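Local atomic coordinates of monosaccharide ABC transporter substrate-binding protein, CUT2 family (Bradyrhizobium sp., PDB entry 4YHS), a protein that probably binds a monosaccharide or related solute in the periplasm and delivers it to an ABC importer of the CUT2 family. Residues G75-V89 / M299-V311. Numbering follows the deposited sequence.
Sequences GVDYGVAEESKRLGV and MVIQGRIAVDQAV
Arg304 lies as a knob among Tyr78, Gly79, Glu82 and Glu83, its extended chain passing over the backbone of Gly79, with CG 3.5 Å from Gly79 O. At its far end NH1 donates to Glu83 OE1 (3.0 Å, N-H...O 147°), nearly in line with the C-O bond and in the guanidinium plane, although carboxylate and guanidinium planes stand 87° apart. Glu83 reaches this spot because its chain bends at chi2, and Arg86 grips the same carboxylate side-on, NE to OE1 and NH1 to OE2, from above its plane. Trp26 NE1 also hydrogen-bonds to OE1, so that three nitrogens converge on this oxygen. A water links Arg304 NH2 to Glu82 OE1. An alanine in place of Glu83 would probably leave Arg304 and Arg86 without their shared counter-charge and Trp26 NE1 without its acceptor, the guanidinium groups then less firmly fixed.

Val307, the second knob, fits among Val80, Glu83, Ser84 and Leu87; its CG2 meets Val80 CG1 at 3.6 Å, while CG1 faces Leu87 CD1 at 3.9 Å. Gly79 and Gly303 let the backbones come close, since a beta carbon on either would clash with Val300 O or Val76 O respectively: the axes of segments 75-87 and 299-311 approach to 6.7 Å, crossing at -38°, and Gly79 CA makes a CA-H...O contact with Val300 O (3.4 Å). Helices 71-87 and 299-314 pack side by side against the sheet of one lobe of a periplasmic-binding-protein fold, Val80 touching Val63 and Val307 touching Leu61 of strand 60-65. The chemistry implies an apolar, sheet-facing seam flanked by a salt-bridge network whose Arg304-Glu83 link crosses between the helices.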
# COMPACT_ATOMS: atom_id res chain seq x y z
N GLY A 75 -7.71 6.63 1.72
CA GLY A 75 -7.11 6.15 2.95
C GLY A 75 -5.85 6.90 3.37
O GLY A 75 -5.67 7.27 4.53
N VAL A 76 -4.96 7.16 2.41
CA VAL A 76 -3.78 7.94 2.72
C VAL A 76 -4.19 9.36 3.18
O VAL A 76 -3.62 9.89 4.15
CB VAL A 76 -2.82 8.04 1.53
CG1 VAL A 76 -1.55 8.70 1.96
CG2 VAL A 76 -2.53 6.68 0.95
N ASP A 77 -5.17 9.96 2.50
CA ASP A 77 -5.70 11.28 2.86
C ASP A 77 -6.17 11.30 4.32
O ASP A 77 -5.88 12.22 5.08
CB ASP A 77 -6.85 11.67 1.93
CG ASP A 77 -7.46 13.01 2.29
OD1 ASP A 77 -6.75 14.04 2.26
OD2 ASP A 77 -8.65 13.03 2.58
N TYR A 78 -6.96 10.30 4.67
CA TYR A 78 -7.49 10.17 6.02
C TYR A 78 -6.36 10.17 7.05
O TYR A 78 -6.44 10.87 8.04
CB TYR A 78 -8.33 8.90 6.13
CG TYR A 78 -8.86 8.61 7.51
CD1 TYR A 78 -10.00 9.26 7.99
CD2 TYR A 78 -8.24 7.68 8.32
CE1 TYR A 78 -10.48 9.00 9.26
CE2 TYR A 78 -8.72 7.40 9.59
CZ TYR A 78 -9.83 8.07 10.06
OH TYR A 78 -10.33 7.81 11.32
N GLY A 79 -5.30 9.40 6.80
CA GLY A 79 -4.16 9.31 7.70
C GLY A 79 -3.46 10.64 7.84
O GLY A 79 -3.18 11.09 8.94
N VAL A 80 -3.18 11.28 6.72
CA VAL A 80 -2.48 12.58 6.77
C VAL A 80 -3.33 13.62 7.50
O VAL A 80 -2.79 14.37 8.33
CB VAL A 80 -2.09 13.07 5.35
CG1 VAL A 80 -1.45 14.43 5.43
CG2 VAL A 80 -1.09 12.12 4.73
N ALA A 81 -4.64 13.64 7.23
CA ALA A 81 -5.52 14.67 7.82
C ALA A 81 -5.67 14.43 9.31
O ALA A 81 -5.65 15.36 10.11
CB ALA A 81 -6.89 14.70 7.17
N GLU A 82 -5.86 13.16 9.67
CA GLU A 82 -6.11 12.84 11.07
C GLU A 82 -4.82 12.99 11.89
O GLU A 82 -4.86 13.49 13.02
CB GLU A 82 -6.69 11.42 11.19
CG GLU A 82 -8.11 11.27 10.70
CD GLU A 82 -9.09 12.02 11.60
OE1 GLU A 82 -9.07 11.81 12.83
OE2 GLU A 82 -9.84 12.85 11.06
N GLU A 83 -3.67 12.65 11.32
CA GLU A 83 -2.43 12.79 12.09
C GLU A 83 -2.07 14.28 12.20
O GLU A 83 -1.62 14.72 13.25
CB GLU A 83 -1.29 11.98 11.46
CG GLU A 83 -0.03 11.90 12.36
CD GLU A 83 -0.24 11.03 13.59
OE1 GLU A 83 -1.38 10.61 13.88
OE2 GLU A 83 0.76 10.76 14.26
N SER A 84 -2.31 15.06 11.16
CA SER A 84 -2.08 16.50 11.27
C SER A 84 -2.96 17.13 12.38
O SER A 84 -2.48 17.93 13.18
CB SER A 84 -2.31 17.18 9.92
OG SER A 84 -1.37 16.72 8.94
N LYS A 85 -4.24 16.77 12.42
CA LYS A 85 -5.12 17.20 13.50
C LYS A 85 -4.61 16.77 14.88
O LYS A 85 -4.58 17.58 15.81
CB LYS A 85 -6.53 16.66 13.30
CG LYS A 85 -7.56 17.68 12.85
CD LYS A 85 -9.00 17.15 13.02
CE LYS A 85 -9.24 15.89 12.17
NZ LYS A 85 -10.64 15.37 12.21
N ARG A 86 -4.19 15.51 15.02
CA ARG A 86 -3.76 14.98 16.32
C ARG A 86 -2.55 15.73 16.84
O ARG A 86 -2.48 16.07 18.02
CB ARG A 86 -3.41 13.49 16.20
CG ARG A 86 -3.24 12.80 17.55
CD ARG A 86 -2.82 11.35 17.39
NE ARG A 86 -1.45 11.25 16.87
CZ ARG A 86 -0.36 11.51 17.58
NH1 ARG A 86 0.83 11.39 17.02
NH2 ARG A 86 -0.45 11.88 18.85
N LEU A 87 -1.63 16.02 15.93
CA LEU A 87 -0.35 16.68 16.31
C LEU A 87 -0.49 18.17 16.46
O LEU A 87 0.35 18.83 17.08
CB LEU A 87 0.75 16.36 15.28
CG LEU A 87 1.31 14.93 15.33
CD1 LEU A 87 2.28 14.69 14.16
CD2 LEU A 87 1.96 14.65 16.66
N GLY A 88 -1.57 18.73 15.92
CA GLY A 88 -1.77 20.17 15.97
C GLY A 88 -1.09 20.96 14.85
O GLY A 88 -0.68 22.11 15.06
N VAL A 89 -1.00 20.38 13.65
CA VAL A 89 -0.28 21.07 12.57
C VAL A 89 -1.27 21.34 11.45
O VAL A 89 -2.38 20.82 11.46
CB VAL A 89 0.95 20.26 12.09
CG1 VAL A 89 1.98 20.16 13.22
CG2 VAL A 89 0.55 18.87 11.57
N MSE A 299 -2.10 1.62 4.60
CA MSE A 299 -1.78 2.87 3.89
C MSE A 299 -2.19 4.12 4.65
O MSE A 299 -1.58 5.18 4.50
CB MSE A 299 -2.40 2.88 2.48
CG MSE A 299 -3.80 3.44 2.30
SE MSE A 299 -5.19 2.31 3.10
CE MSE A 299 -5.38 0.88 1.74
N VAL A 300 -3.21 4.00 5.48
CA VAL A 300 -3.57 5.11 6.37
C VAL A 300 -2.38 5.51 7.27
O VAL A 300 -2.02 6.70 7.40
CB VAL A 300 -4.77 4.77 7.27
CG1 VAL A 300 -5.07 5.89 8.20
CG2 VAL A 300 -6.02 4.44 6.46
N ILE A 301 -1.78 4.50 7.88
CA ILE A 301 -0.62 4.65 8.75
C ILE A 301 0.62 5.16 7.98
O ILE A 301 1.42 5.91 8.55
CB ILE A 301 -0.28 3.32 9.47
CG1 ILE A 301 -1.51 2.75 10.24
CG2 ILE A 301 0.87 3.54 10.43
CD1 ILE A 301 -2.19 3.72 11.23
N GLN A 302 0.80 4.77 6.71
CA GLN A 302 1.84 5.38 5.88
C GLN A 302 1.64 6.90 5.83
O GLN A 302 2.61 7.65 5.99
CB GLN A 302 1.84 4.78 4.49
CG GLN A 302 2.37 3.36 4.49
CD GLN A 302 2.28 2.71 3.13
OE1 GLN A 302 2.77 3.25 2.14
NE2 GLN A 302 1.63 1.54 3.07
N GLY A 303 0.40 7.34 5.66
CA GLY A 303 0.09 8.76 5.73
C GLY A 303 0.41 9.39 7.08
O GLY A 303 1.09 10.43 7.13
N ARG A 304 -0.05 8.78 8.16
CA ARG A 304 0.28 9.29 9.51
C ARG A 304 1.79 9.39 9.78
O ARG A 304 2.24 10.37 10.35
CB ARG A 304 -0.34 8.40 10.60
CG ARG A 304 -1.86 8.25 10.60
CD ARG A 304 -2.31 7.57 11.88
NE ARG A 304 -3.78 7.43 12.01
CZ ARG A 304 -4.56 8.30 12.64
NH1 ARG A 304 -4.05 9.41 13.18
NH2 ARG A 304 -5.88 8.06 12.77
N ILE A 305 2.55 8.35 9.43
CA ILE A 305 3.99 8.33 9.67
C ILE A 305 4.69 9.46 8.91
O ILE A 305 5.58 10.08 9.46
CB ILE A 305 4.61 6.96 9.28
CG1 ILE A 305 4.24 5.94 10.37
CG2 ILE A 305 6.15 7.04 9.16
CD1 ILE A 305 4.56 4.54 10.05
N ALA A 306 4.28 9.72 7.67
CA ALA A 306 4.87 10.82 6.90
C ALA A 306 4.72 12.16 7.61
O ALA A 306 5.64 12.97 7.65
CB ALA A 306 4.22 10.91 5.53
N VAL A 307 3.54 12.40 8.18
CA VAL A 307 3.31 13.63 8.91
C VAL A 307 4.19 13.66 10.16
O VAL A 307 4.85 14.68 10.42
CB VAL A 307 1.83 13.78 9.31
CG1 VAL A 307 1.62 14.96 10.30
CG2 VAL A 307 0.98 13.98 8.07
N ASP A 308 4.20 12.57 10.92
CA ASP A 308 5.04 12.51 12.12
C ASP A 308 6.52 12.73 11.80
O ASP A 308 7.22 13.49 12.48
CB ASP A 308 4.88 11.18 12.85
CG ASP A 308 5.62 11.16 14.19
OD1 ASP A 308 5.34 12.03 15.02
OD2 ASP A 308 6.50 10.29 14.41
N GLN A 309 6.99 12.06 10.76
CA GLN A 309 8.35 12.25 10.30
C GLN A 309 8.65 13.74 9.99
O GLN A 309 9.69 14.28 10.40
CB GLN A 309 8.59 11.40 9.05
CG GLN A 309 8.90 9.91 9.29
CD GLN A 309 8.87 9.14 8.00
OE1 GLN A 309 8.13 9.49 7.08
NE2 GLN A 309 9.71 8.12 7.90
N ALA A 310 7.76 14.39 9.24
CA ALA A 310 7.97 15.78 8.86
C ALA A 310 8.13 16.64 10.10
O ALA A 310 9.03 17.46 10.18
CB ALA A 310 6.83 16.30 8.02
N VAL A 311 7.24 16.45 11.06
CA VAL A 311 7.24 17.26 12.28
C VAL A 311 8.54 17.02 13.05
O VAL A 311 9.21 17.96 13.48
CB VAL A 311 5.99 16.95 13.14
CG1 VAL A 311 6.06 17.64 14.51
CG2 VAL A 311 4.71 17.41 12.36
O HOH W 1 -8.06 9.42 14.25